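Local atomic coordinates of D-hydantoinase (Ralstonia pickettii, PDB entry 1NFG), a protein that probably catalyses the stereospecific hydrolysis of the cyclic amide bond of D-hydantoin derivatives, and binds two zinc ions in each subunit. Residues Leu165-Lys170 against Ser176-His181; Arg221-Ala226 against Ala231-Val236; Ala101-Lys106 against Tyr121-Leu126. All coordinates share one frame; numbering follows the deposited sequence.

Contact 1 (Leu165-Lys170 against Ser176-His181). With ZN (zinc ion), chain F.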
# COMPACT_ATOMS: atom_id res chain seq x y z
N LEU A 165 -1.99 -25.17 8.95
CA LEU A 165 -0.80 -24.99 9.76
C LEU A 165 -0.07 -26.32 9.94
O LEU A 165 1.17 -26.37 9.94
CB LEU A 165 -1.18 -24.40 11.12
CG LEU A 165 -1.46 -22.89 11.15
CD1 LEU A 165 -2.36 -22.54 12.32
CD2 LEU A 165 -0.14 -22.15 11.23
N LYS A 166 -0.82 -27.41 10.11
CA LYS A 166 -0.22 -28.72 10.29
C LYS A 166 0.43 -29.16 8.99
O LYS A 166 1.51 -29.76 8.99
CB LYS A 166 -1.26 -29.75 10.74
CG LYS A 166 -1.50 -29.72 12.24
CD LYS A 166 -2.41 -30.83 12.74
CE LYS A 166 -3.88 -30.56 12.45
NZ LYS A 166 -4.75 -31.46 13.26
N THR A 167 -0.24 -28.86 7.88
CA THR A 167 0.28 -29.20 6.55
C THR A 167 1.53 -28.37 6.27
O THR A 167 2.54 -28.90 5.81
CB THR A 167 -0.76 -28.91 5.46
OG1 THR A 167 -1.95 -29.66 5.73
CG2 THR A 167 -0.23 -29.32 4.10
N LEU A 168 1.47 -27.06 6.55
CA LEU A 168 2.62 -26.19 6.33
C LEU A 168 3.80 -26.72 7.14
O LEU A 168 4.94 -26.74 6.68
CB LEU A 168 2.34 -24.75 6.77
CG LEU A 168 1.92 -23.63 5.79
CD1 LEU A 168 2.29 -24.00 4.37
CD2 LEU A 168 0.44 -23.37 5.90
N ASP A 169 3.51 -27.18 8.36
CA ASP A 169 4.54 -27.69 9.24
C ASP A 169 5.18 -28.98 8.72
O ASP A 169 6.40 -29.14 8.77
CB ASP A 169 3.97 -27.89 10.64
CG ASP A 169 5.03 -28.25 11.65
OD1 ASP A 169 5.39 -29.44 11.73
OD2 ASP A 169 5.52 -27.34 12.35
N LYS A 170 4.36 -29.90 8.21
CA LYS A 170 4.86 -31.16 7.67
C LYS A 170 5.69 -30.92 6.41
O LYS A 170 6.71 -31.58 6.18
CB LYS A 170 3.70 -32.11 7.34
CG LYS A 170 3.16 -32.87 8.54
CD LYS A 170 4.25 -33.71 9.19
CE LYS A 170 3.69 -34.59 10.30
NZ LYS A 170 4.77 -35.24 11.09
N SER A 176 8.74 -30.10 1.44
CA SER A 176 7.70 -30.08 0.42
C SER A 176 7.10 -28.69 0.28
O SER A 176 7.40 -27.79 1.06
CB SER A 176 6.60 -31.08 0.78
OG SER A 176 7.11 -32.40 0.75
N LEU A 177 6.24 -28.53 -0.72
CA LEU A 177 5.60 -27.25 -0.97
C LEU A 177 4.08 -27.34 -0.84
O LEU A 177 3.43 -28.14 -1.51
CB LEU A 177 5.95 -26.76 -2.38
CG LEU A 177 5.28 -25.46 -2.83
CD1 LEU A 177 5.86 -24.30 -2.05
CD2 LEU A 177 5.48 -25.26 -4.31
N VAL A 178 3.51 -26.50 0.02
CA VAL A 178 2.07 -26.49 0.20
C VAL A 178 1.41 -25.60 -0.85
O VAL A 178 1.83 -24.48 -1.08
CB VAL A 178 1.69 -25.98 1.60
CG1 VAL A 178 0.18 -25.89 1.73
CG2 VAL A 178 2.26 -26.90 2.67
N MET A 179 0.37 -26.13 -1.49
CA MET A 179 -0.38 -25.40 -2.50
C MET A 179 -1.76 -25.16 -1.89
O MET A 179 -2.24 -25.99 -1.11
CB MET A 179 -0.52 -26.24 -3.76
CG MET A 179 0.80 -26.68 -4.35
SD MET A 179 0.54 -27.66 -5.82
CE MET A 179 0.67 -29.22 -5.12
N VAL A 180 -2.40 -24.05 -2.24
CA VAL A 180 -3.70 -23.78 -1.67
C VAL A 180 -4.69 -23.05 -2.56
O VAL A 180 -4.33 -22.12 -3.28
CB VAL A 180 -3.57 -22.99 -0.33
CG1 VAL A 180 -2.72 -21.77 -0.54
CG2 VAL A 180 -4.93 -22.58 0.18
N HIS A 181 -5.94 -23.50 -2.51
CA HIS A 181 -7.05 -22.89 -3.24
C HIS A 181 -7.53 -21.86 -2.21
O HIS A 181 -8.13 -22.23 -1.20
CB HIS A 181 -8.12 -23.94 -3.50
CG HIS A 181 -9.40 -23.38 -4.04
ND1 HIS A 181 -9.81 -23.60 -5.34
CD2 HIS A 181 -10.36 -22.63 -3.46
CE1 HIS A 181 -10.98 -23.01 -5.53
NE2 HIS A 181 -11.34 -22.42 -4.41
ZN ZN F . -9.15 -24.67 -7.37
O HOH W 1 -10.56 -24.78 -9.03
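V178 meets L168 and T167 where helix 161-174 is followed by strand 178-180, one of the helix-to-strand returns of the TIM barrel that this amidohydrolase is built on. Within the two segments the touching is apolar. V178 points its side chain at the helix, and L168 reaches it with a single branch: L168 CD1 lies 3.4 Å from V178 CG2 and is close to V178 CB as well, the two side chains running at about a right angle. T167 comes to the same valine from one helix position earlier, methyl to methyl, with T167 CG2 3.8 Å from V178 CG2. V178 CG2 also lies 3.7 Å from the backbone oxygen T167 O, so the valine touches helix backbone as well as side chains. L164 and A171 of the same helix also touch it.

The polar end of the threonine takes no part in the packing. With chi1 at -58°, T167 OG1 stands beside its own backbone N and hydrogen-bonds to T163 O one turn back, while CG2, anti to N, is left for the strand. The helix also reaches the second subunit, where Y190 OH of that neighbouring chain hydrogen-bonds to D169 OD2.

Metal binding is confined to the far end of the strand segment. H181 coordinates a zinc ion that H237 and the carbamylated K148 also bind. H181 NE2 hydrogen-bonds to E183 OE1, which should limit rotation of the imidazole, and on the other ring nitrogen H181 ND1 sits 2.4 Å from the zinc, which carries a water 2.2 Å away.

Contact 2 (Arg221-Ala226 against Ala231-Val236)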
# COMPACT_ATOMS: atom_id res chain seq x y z
N ARG A 221 -4.76 -14.76 4.29
CA ARG A 221 -4.72 -15.66 5.45
C ARG A 221 -3.71 -16.79 5.23
O ARG A 221 -2.86 -17.06 6.09
CB ARG A 221 -6.12 -16.22 5.71
CG ARG A 221 -6.26 -17.17 6.89
CD ARG A 221 -7.62 -16.98 7.55
NE ARG A 221 -8.72 -16.96 6.59
CZ ARG A 221 -9.34 -18.05 6.14
NH1 ARG A 221 -8.98 -19.26 6.58
NH2 ARG A 221 -10.32 -17.93 5.25
N ALA A 222 -3.81 -17.45 4.08
CA ALA A 222 -2.90 -18.54 3.78
C ALA A 222 -1.46 -18.03 3.87
O ALA A 222 -0.61 -18.62 4.55
CB ALA A 222 -3.19 -19.09 2.39
N LEU A 223 -1.18 -16.92 3.21
CA LEU A 223 0.16 -16.35 3.22
C LEU A 223 0.61 -16.00 4.64
O LEU A 223 1.78 -16.17 4.99
CB LEU A 223 0.22 -15.13 2.30
CG LEU A 223 -0.03 -15.46 0.83
CD1 LEU A 223 -0.29 -14.21 0.02
CD2 LEU A 223 1.16 -16.21 0.29
N ALA A 224 -0.32 -15.51 5.45
CA ALA A 224 -0.02 -15.15 6.84
C ALA A 224 0.37 -16.41 7.62
O ALA A 224 1.34 -16.41 8.39
CB ALA A 224 -1.23 -14.49 7.48
N LEU A 225 -0.40 -17.48 7.40
CA LEU A 225 -0.13 -18.75 8.06
C LEU A 225 1.23 -19.28 7.62
O LEU A 225 2.00 -19.80 8.43
CB LEU A 225 -1.24 -19.76 7.73
CG LEU A 225 -2.36 -19.93 8.77
CD1 LEU A 225 -2.36 -18.79 9.79
CD2 LEU A 225 -3.70 -20.02 8.04
N ALA A 226 1.53 -19.14 6.33
CA ALA A 226 2.82 -19.59 5.81
C ALA A 226 3.91 -18.79 6.51
O ALA A 226 4.95 -19.33 6.89
CB ALA A 226 2.88 -19.37 4.31
N ALA A 231 7.19 -21.03 6.21
CA ALA A 231 7.28 -22.03 5.17
C ALA A 231 6.92 -21.47 3.81
O ALA A 231 6.22 -20.46 3.70
CB ALA A 231 6.33 -23.17 5.50
N PRO A 232 7.40 -22.12 2.74
CA PRO A 232 7.09 -21.65 1.39
C PRO A 232 5.67 -22.10 1.09
O PRO A 232 5.23 -23.14 1.58
CB PRO A 232 8.11 -22.38 0.53
CG PRO A 232 8.29 -23.68 1.28
CD PRO A 232 8.39 -23.21 2.71
N ILE A 233 4.94 -21.31 0.30
CA ILE A 233 3.57 -21.65 -0.05
C ILE A 233 3.33 -21.25 -1.49
O ILE A 233 3.97 -20.33 -2.00
CB ILE A 233 2.56 -20.94 0.88
CG1 ILE A 233 1.15 -21.45 0.61
CG2 ILE A 233 2.62 -19.44 0.67
CD1 ILE A 233 0.15 -21.00 1.64
N TYR A 234 2.41 -21.95 -2.15
CA TYR A 234 2.11 -21.71 -3.55
C TYR A 234 0.62 -21.45 -3.72
O TYR A 234 -0.20 -22.33 -3.47
CB TYR A 234 2.56 -22.92 -4.36
CG TYR A 234 2.37 -22.85 -5.86
CD1 TYR A 234 1.13 -23.13 -6.44
CD2 TYR A 234 3.44 -22.58 -6.71
CE1 TYR A 234 0.97 -23.15 -7.83
CE2 TYR A 234 3.30 -22.60 -8.10
CZ TYR A 234 2.06 -22.89 -8.65
OH TYR A 234 1.91 -22.93 -10.02
N ILE A 235 0.25 -20.24 -4.14
CA ILE A 235 -1.15 -19.93 -4.32
C ILE A 235 -1.57 -20.24 -5.75
O ILE A 235 -1.08 -19.63 -6.70
CB ILE A 235 -1.46 -18.42 -4.00
CG1 ILE A 235 -1.59 -18.21 -2.49
CG2 ILE A 235 -2.80 -18.02 -4.61
CD1 ILE A 235 -0.42 -18.67 -1.68
N VAL A 236 -2.47 -21.21 -5.89
CA VAL A 236 -2.95 -21.60 -7.21
C VAL A 236 -3.96 -20.58 -7.71
O VAL A 236 -4.59 -19.87 -6.92
CB VAL A 236 -3.60 -23.02 -7.20
CG1 VAL A 236 -2.62 -24.04 -6.66
CG2 VAL A 236 -4.89 -23.01 -6.39
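I233 is the strand residue that meets the most helix residues: A222, L223 and A226, on the inward side of helix 212-229. Its two branches divide the work. CG1 is anti to the backbone N (chi1 -173°) and carries I233 CD1 out to A222, 3.9 Å from A222 CB. The other branch touches both A226 and L223: I233 CG2 is 3.6 Å from A226 CB and equally close to L223 CD2, the leucine and isoleucine crossing at about a right angle. That same L223 methyl reaches further along the strand, with L223 CD2 3.5 Å from I235 CD1. A222 and A226 both turn their methyls toward the strand.

At the turn the packing gives way to backbone. A231 N donates to A226 O over 2.9 Å, a fairly straight bond (162° at the hydrogen) that ties the last turns of the helix to the start of the return, while the A231 methyl adds little across the contact.

The outer side of the helix is different. R221, A224 and L225 do not pack on the strand, yet this side is buried by helix 161-174 of the same chain, on which L225 lies, and by the second subunit, whose A187 touches L225 and whose E217 touches A224. R221 is held within its own chain by salt bridges to D161 and E217.

The axes of helix segment 221-226 and strand 233-235 pass 9.3 Å apart and run almost exactly antiparallel, at 172°. An outer helix laid against the strand it leads into, with H237 of the zinc site just beyond that strand, is the usual layout of the TIM-barrel amidohydrolases.

Contact 3 (Ala101-Lys106 against Tyr121-Leu126); sequences AEAVAK and YHIIVL
V104 and Y121 approach each other obliquely, the valine presenting one methyl to one flank of the phenol ring. V104 CG1 is 4.1 Å from Y121 CE2 and 4.3 Å from Y121 CD2, so it meets the CD2-CE2 side of the ring obliquely. The valine leaves the helix along its flank and does not aim straight at the strand; its CG1 gets to the ring because it lies anti to the backbone N (chi1 176°). Y121 does point at the helix. At chi1 -57° its ring stands beside its own backbone N, and it extends alongside helix 100-111 until Y121 OH hydrogen-bonds to D108 OD1, which fixes the far end of the phenol. W107 meets the same ring edge-to-face, and A111 touches it further along the helix.

This is the second half of a beta-alpha-beta crossover of the TIM barrel: strand 85-93 leads into helix 100-111, which packs on the outside before the chain returns in strand 118-124, parallel to the first strand. Two residues on from the tyrosine, I123 again points toward the helix. It faces A103, whose methyl is also aimed at the strand. The meeting is light, with I123 CD1 4.5 Å from A103 CB, and the backbones stay well apart, 8.0 Å between V104 CA and I123 CA at the closest CA pair. C92 of strand 85-93 touches both A103 and I123, so helix and returning strand share that neighbour.

H122, between the two, is turned from the helix into the barrel, where its ND1 hydrogen-bonds to S146 OG and its NE2 to V56 O.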
# COMPACT_ATOMS: atom_id res chain seq x y z
N ALA A 101 -1.93 -43.01 0.60
CA ALA A 101 -1.43 -44.12 -0.18
C ALA A 101 -2.58 -44.71 -1.01
O ALA A 101 -2.43 -44.91 -2.22
CB ALA A 101 -0.85 -45.17 0.73
N GLU A 102 -3.72 -44.97 -0.37
CA GLU A 102 -4.88 -45.53 -1.07
C GLU A 102 -5.17 -44.65 -2.29
O GLU A 102 -5.53 -45.14 -3.36
CB GLU A 102 -6.15 -45.58 -0.16
CG GLU A 102 -6.25 -46.74 0.91
CD GLU A 102 -7.71 -46.99 1.40
OE1 GLU A 102 -8.59 -47.16 0.53
OE2 GLU A 102 -8.00 -47.04 2.63
N ALA A 103 -5.00 -43.33 -2.12
CA ALA A 103 -5.24 -42.35 -3.18
C ALA A 103 -4.22 -42.44 -4.31
O ALA A 103 -4.58 -42.43 -5.49
CB ALA A 103 -5.26 -40.94 -2.60
N VAL A 104 -2.95 -42.52 -3.95
CA VAL A 104 -1.90 -42.62 -4.95
C VAL A 104 -2.12 -43.88 -5.77
O VAL A 104 -2.06 -43.86 -7.01
CB VAL A 104 -0.53 -42.70 -4.30
CG1 VAL A 104 0.53 -42.90 -5.36
CG2 VAL A 104 -0.27 -41.44 -3.49
N ALA A 105 -2.36 -44.99 -5.08
CA ALA A 105 -2.60 -46.27 -5.73
C ALA A 105 -3.75 -46.13 -6.72
O ALA A 105 -3.68 -46.63 -7.85
CB ALA A 105 -2.93 -47.34 -4.69
N LYS A 106 -4.81 -45.44 -6.30
CA LYS A 106 -5.96 -45.24 -7.16
C LYS A 106 -5.57 -44.45 -8.40
O LYS A 106 -6.03 -44.73 -9.52
CB LYS A 106 -7.06 -44.49 -6.40
CG LYS A 106 -8.30 -44.22 -7.23
CD LYS A 106 -9.38 -43.59 -6.38
CE LYS A 106 -10.67 -43.41 -7.15
NZ LYS A 106 -11.79 -42.99 -6.25
N TYR A 121 2.43 -36.21 -9.58
CA TYR A 121 1.22 -36.00 -8.77
C TYR A 121 1.37 -34.96 -7.68
O TYR A 121 2.45 -34.80 -7.10
CB TYR A 121 0.78 -37.28 -8.03
CG TYR A 121 0.50 -38.53 -8.82
CD1 TYR A 121 -0.10 -38.48 -10.08
CD2 TYR A 121 0.78 -39.79 -8.27
CE1 TYR A 121 -0.40 -39.66 -10.78
CE2 TYR A 121 0.48 -40.96 -8.95
CZ TYR A 121 -0.10 -40.90 -10.20
OH TYR A 121 -0.37 -42.07 -10.88
N HIS A 122 0.28 -34.26 -7.40
CA HIS A 122 0.22 -33.32 -6.29
C HIS A 122 -0.72 -34.12 -5.40
O HIS A 122 -1.60 -34.82 -5.91
CB HIS A 122 -0.50 -32.02 -6.63
CG HIS A 122 0.19 -31.19 -7.66
ND1 HIS A 122 1.46 -30.69 -7.48
CD2 HIS A 122 -0.24 -30.71 -8.85
CE1 HIS A 122 1.79 -29.94 -8.52
NE2 HIS A 122 0.77 -29.94 -9.36
N ILE A 123 -0.56 -34.03 -4.09
CA ILE A 123 -1.48 -34.77 -3.24
C ILE A 123 -2.45 -33.83 -2.52
O ILE A 123 -2.04 -32.92 -1.80
CB ILE A 123 -0.71 -35.63 -2.20
CG1 ILE A 123 -1.71 -36.48 -1.41
CG2 ILE A 123 0.13 -34.74 -1.29
CD1 ILE A 123 -2.66 -37.30 -2.28
N ILE A 124 -3.75 -34.05 -2.74
CA ILE A 124 -4.77 -33.25 -2.08
C ILE A 124 -5.14 -33.88 -0.75
O ILE A 124 -5.50 -35.06 -0.70
CB ILE A 124 -6.07 -33.16 -2.89
CG1 ILE A 124 -5.85 -32.36 -4.17
CG2 ILE A 124 -7.15 -32.51 -2.05
CD1 ILE A 124 -7.12 -32.11 -4.95
N VAL A 125 -5.06 -33.10 0.32
CA VAL A 125 -5.41 -33.58 1.64
C VAL A 125 -6.73 -32.93 2.07
O VAL A 125 -6.75 -31.76 2.45
CB VAL A 125 -4.32 -33.21 2.66
CG1 VAL A 125 -4.69 -33.72 4.03
CG2 VAL A 125 -3.00 -33.78 2.21
N LEU A 126 -7.82 -33.69 2.00
CA LEU A 126 -9.12 -33.16 2.41
C LEU A 126 -9.72 -33.87 3.63
O LEU A 126 -10.87 -33.62 3.99
CB LEU A 126 -10.09 -33.20 1.22
CG LEU A 126 -10.16 -34.46 0.36
CD1 LEU A 126 -10.68 -35.64 1.17
CD2 LEU A 126 -11.08 -34.17 -0.82

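How the contacts relate
From the N terminus the chain makes contact 3 first: segment 101-106 of helix 100-111 meets 121-126 after 14 intervening residues. Contact 1 (165-170 with 176-181) and contact 2 (221-226 with 231-236) follow as much shorter returns, with five and four residues, mostly the last part of the helix, between the segments. The three loops lie in series; none encloses or crosses another. Contacts 1 and 2 are centred 8 Å apart and joined through neighbouring parallel strands, V178 O to Y234 N at 2.8 Å being a probable hydrogen bond; both also touch the second subunit. M179 of contact 1 and H122 of contact 3 are neighbours, but contact 3 does not touch contact 2. Each ties an outer helix to its own barrel strand.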